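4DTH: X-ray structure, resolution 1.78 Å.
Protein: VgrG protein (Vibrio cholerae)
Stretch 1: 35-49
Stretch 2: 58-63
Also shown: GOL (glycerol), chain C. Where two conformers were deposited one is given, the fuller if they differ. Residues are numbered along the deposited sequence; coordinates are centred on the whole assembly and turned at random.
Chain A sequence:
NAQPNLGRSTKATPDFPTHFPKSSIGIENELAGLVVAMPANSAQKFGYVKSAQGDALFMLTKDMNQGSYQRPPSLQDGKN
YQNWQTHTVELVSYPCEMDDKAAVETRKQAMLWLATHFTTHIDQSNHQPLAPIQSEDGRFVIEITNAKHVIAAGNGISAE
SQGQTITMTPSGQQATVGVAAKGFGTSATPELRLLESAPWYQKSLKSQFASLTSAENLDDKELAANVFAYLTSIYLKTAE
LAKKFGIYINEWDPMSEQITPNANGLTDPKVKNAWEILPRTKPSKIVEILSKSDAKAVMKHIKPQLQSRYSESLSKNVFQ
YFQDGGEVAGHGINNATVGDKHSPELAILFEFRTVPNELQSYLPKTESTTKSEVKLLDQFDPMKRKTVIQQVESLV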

# COMPACT_ATOMS: atom_id res chain seq x y z
N VAL A 35 -17.65 1.34 12.94
CA VAL A 35 -17.73 0.74 11.62
C VAL A 35 -18.48 1.69 10.68
O VAL A 35 -19.18 2.60 11.12
CB VAL A 35 -18.44 -0.64 11.66
CG1 VAL A 35 -17.57 -1.70 12.35
CG2 VAL A 35 -19.84 -0.54 12.28
N VAL A 36 -18.33 1.46 9.37
CA VAL A 36 -19.10 2.11 8.32
C VAL A 36 -19.95 1.00 7.69
O VAL A 36 -19.46 -0.12 7.50
CB VAL A 36 -18.26 2.89 7.25
CG1 VAL A 36 -17.31 1.96 6.49
CG2 VAL A 36 -19.17 3.65 6.28
N ALA A 37 -21.21 1.29 7.42
CA ALA A 37 -22.06 0.33 6.71
C ALA A 37 -22.45 0.98 5.40
O ALA A 37 -22.71 2.19 5.36
CB ALA A 37 -23.27 -0.04 7.53
N MET A 38 -22.38 0.22 4.32
CA MET A 38 -22.65 0.72 2.97
C MET A 38 -23.33 -0.37 2.13
O MET A 38 -23.18 -1.54 2.48
CB MET A 38 -21.33 1.10 2.30
CG MET A 38 -20.92 2.51 2.55
SD MET A 38 -19.55 3.02 1.49
CE MET A 38 -18.25 2.40 2.38
N PRO A 39 -24.00 -0.03 0.99
CA PRO A 39 -24.54 -1.09 0.12
C PRO A 39 -23.45 -2.06 -0.32
O PRO A 39 -22.28 -1.68 -0.40
CB PRO A 39 -25.07 -0.32 -1.10
CG PRO A 39 -25.34 1.06 -0.60
CD PRO A 39 -24.27 1.32 0.43
N ALA A 40 -23.82 -3.31 -0.62
CA ALA A 40 -22.87 -4.31 -1.11
C ALA A 40 -22.28 -3.84 -2.44
O ALA A 40 -22.95 -3.13 -3.20
CB ALA A 40 -23.58 -5.64 -1.29
N ASN A 41 -21.00 -4.18 -2.70
CA ASN A 41 -20.27 -3.82 -3.92
C ASN A 41 -20.11 -2.28 -4.12
O ASN A 41 -19.92 -1.81 -5.25
CB ASN A 41 -20.83 -4.57 -5.16
CG ASN A 41 -19.92 -4.64 -6.38
OD1 ASN A 41 -20.39 -4.55 -7.52
ND2 ASN A 41 -18.62 -4.79 -6.17
N SER A 42 -20.15 -1.51 -3.01
CA SER A 42 -19.94 -0.05 -3.00
C SER A 42 -18.46 0.23 -3.27
O SER A 42 -17.62 -0.64 -3.02
CB SER A 42 -20.26 0.53 -1.62
OG SER A 42 -21.65 0.69 -1.40
N ALA A 43 -18.14 1.45 -3.74
CA ALA A 43 -16.75 1.86 -3.94
C ALA A 43 -16.09 1.96 -2.56
O ALA A 43 -16.79 2.21 -1.57
CB ALA A 43 -16.70 3.21 -4.64
N GLN A 44 -14.77 1.75 -2.49
CA GLN A 44 -14.04 1.79 -1.23
C GLN A 44 -14.08 3.19 -0.59
O GLN A 44 -14.24 3.29 0.62
CB GLN A 44 -12.58 1.30 -1.41
CG GLN A 44 -12.42 -0.02 -2.20
CD GLN A 44 -13.12 -1.23 -1.61
OE1 GLN A 44 -13.88 -1.92 -2.29
NE2 GLN A 44 -12.86 -1.52 -0.34
N LYS A 45 -13.98 4.26 -1.39
CA LYS A 45 -13.98 5.64 -0.90
C LYS A 45 -15.38 6.19 -0.69
O LYS A 45 -16.21 6.08 -1.58
CB LYS A 45 -13.19 6.55 -1.86
CG LYS A 45 -11.68 6.34 -1.82
CD LYS A 45 -11.16 5.39 -2.89
CE LYS A 45 -10.59 6.14 -4.07
NZ LYS A 45 -9.40 5.46 -4.63
N PHE A 46 -15.64 6.79 0.50
CA PHE A 46 -16.94 7.42 0.78
C PHE A 46 -16.82 8.90 1.13
O PHE A 46 -17.82 9.60 1.26
CB PHE A 46 -17.78 6.62 1.79
CG PHE A 46 -17.25 6.55 3.20
CD1 PHE A 46 -16.36 5.54 3.57
CD2 PHE A 46 -17.68 7.44 4.18
CE1 PHE A 46 -15.88 5.45 4.88
CE2 PHE A 46 -17.21 7.34 5.49
CZ PHE A 46 -16.31 6.35 5.83
N GLY A 47 -15.58 9.37 1.22
CA GLY A 47 -15.32 10.77 1.51
C GLY A 47 -13.85 11.10 1.62
O GLY A 47 -12.99 10.24 1.42
N TYR A 48 -13.58 12.35 1.96
CA TYR A 48 -12.22 12.82 2.17
C TYR A 48 -12.19 14.05 3.05
O TYR A 48 -13.22 14.73 3.24
CB TYR A 48 -11.44 13.04 0.84
CG TYR A 48 -11.98 14.14 -0.05
CD1 TYR A 48 -13.03 13.89 -0.93
CD2 TYR A 48 -11.40 15.40 -0.06
CE1 TYR A 48 -13.51 14.89 -1.78
CE2 TYR A 48 -11.87 16.41 -0.90
CZ TYR A 48 -12.92 16.14 -1.77
OH TYR A 48 -13.39 17.12 -2.61
N VAL A 49 -11.02 14.31 3.64
CA VAL A 49 -10.80 15.47 4.47
C VAL A 49 -9.75 16.31 3.79
O VAL A 49 -8.73 15.79 3.34
CB VAL A 49 -10.42 15.10 5.94
CG1 VAL A 49 -9.86 16.30 6.71
CG2 VAL A 49 -11.63 14.52 6.66
N PHE A 58 -6.55 13.32 3.36
CA PHE A 58 -6.77 11.88 3.43
C PHE A 58 -8.15 11.46 2.99
O PHE A 58 -9.10 12.26 3.02
CB PHE A 58 -6.44 11.30 4.82
CG PHE A 58 -7.33 11.77 5.95
CD1 PHE A 58 -8.52 11.11 6.24
CD2 PHE A 58 -6.95 12.84 6.75
CE1 PHE A 58 -9.34 11.55 7.28
CE2 PHE A 58 -7.76 13.27 7.80
CZ PHE A 58 -8.95 12.61 8.07
N MET A 59 -8.28 10.20 2.61
CA MET A 59 -9.55 9.64 2.18
C MET A 59 -10.19 8.86 3.31
O MET A 59 -9.50 8.26 4.13
CB MET A 59 -9.33 8.67 1.00
CG MET A 59 -8.82 9.33 -0.26
SD MET A 59 -8.46 8.03 -1.45
CE MET A 59 -7.89 8.97 -2.82
N LEU A 60 -11.52 8.81 3.32
CA LEU A 60 -12.29 7.98 4.25
C LEU A 60 -12.68 6.75 3.45
O LEU A 60 -13.34 6.87 2.41
CB LEU A 60 -13.54 8.73 4.75
CG LEU A 60 -13.32 9.65 5.95
CD1 LEU A 60 -12.72 10.97 5.53
CD2 LEU A 60 -14.62 9.90 6.65
N THR A 61 -12.23 5.58 3.89
CA THR A 61 -12.50 4.35 3.15
C THR A 61 -13.04 3.24 4.03
O THR A 61 -12.79 3.21 5.25
CB THR A 61 -11.21 3.82 2.43
OG1 THR A 61 -10.30 3.27 3.40
CG2 THR A 61 -10.49 4.88 1.59
N LYS A 62 -13.73 2.27 3.40
CA LYS A 62 -14.12 1.04 4.07
C LYS A 62 -12.89 0.12 3.93
O LYS A 62 -12.13 0.24 2.96
CB LYS A 62 -15.38 0.40 3.45
CG LYS A 62 -15.33 0.10 1.95
CD LYS A 62 -16.49 -0.80 1.54
CE LYS A 62 -16.59 -0.91 0.04
NZ LYS A 62 -17.58 -1.94 -0.39
N ASP A 63 -12.68 -0.75 4.90
CA ASP A 63 -11.50 -1.61 4.87
C ASP A 63 -11.86 -3.09 5.04
O ASP A 63 -12.14 -3.75 4.05
CB ASP A 63 -10.48 -1.10 5.92
CG ASP A 63 -9.12 -1.79 6.01
OD1 ASP A 63 -8.76 -2.52 5.05
OD2 ASP A 63 -8.42 -1.57 7.01
C1 GOL C . -15.67 -6.30 0.29
O1 GOL C . -14.61 -6.22 1.24
C2 GOL C . -15.47 -5.35 -0.86
O2 GOL C . -15.44 -4.01 -0.37
C3 GOL C . -16.63 -5.49 -1.82
O3 GOL C . -16.51 -4.59 -2.91
O HOH W 1 -20.01 -2.31 1.07

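Strands 45-49 and 58-63 of the VgrG protein run antiparallel, their N-to-C directions 156° apart; the two whole stretches bury 773 Å² between them. At one end Val-49 and Phe-58 bond twice, Val-49 N to Phe-58 O at 2.9 Å and Phe-58 N to Val-49 O at 3.3 Å. Next, Leu-60 N reaches Gly-47 O at 2.8 Å and Phe-46 N reaches Leu-60 O at 3.0 Å, both nearly straight. A beta bulge between Lys-45 and Gly-47 shifts the register by one residue, yet Lys-62 N still finds Gln-44 O at 3.0 Å.

On the face carrying Val-49, Phe-58 and Leu-60, the Phe-58 ring folds back over its neighbour: Val-49 CB lies over the ring face, 3.9 Å from the centroid, and Val-49 CG2 touches Phe-58 CZ at 3.6 Å. Gly-47 has no side chain opposite Leu-60. The Leu-60 methyl CD1 comes within 3.9 Å of both Tyr-48 CA and Val-49 CG2, while Leu-60 CB sits over the Phe-46 ring, 4.0 Å from its centroid. The edge of that ring meets the backbone, with Phe-46 CE1 3.7 Å from Thr-61 C. The other face carries Lys-45, Tyr-48, Met-59 and Thr-61; there Lys-45 CG packs 3.7 Å from Met-59 SD and 3.9 Å from Thr-61 CG2.

Lys-62 is the residue most covered by the other stretch, its side chain extended from CB outward. Its base is padded by Val-36 and Met-38, with Met-38 CE 3.7 Å from Lys-62 CB; farther out, Lys-62 CE passes 3.5 Å from Ala-43 O. The ammonium ends among oxygens: Lys-62 NZ donates to Ser-42 O at 2.9 Å, to a water that in turn donates to Pro-39 O, and to glycerol O2 at 3.0 Å. Ser-42 OG braces the type II turn by bonding Pro-39 O at 2.6 Å.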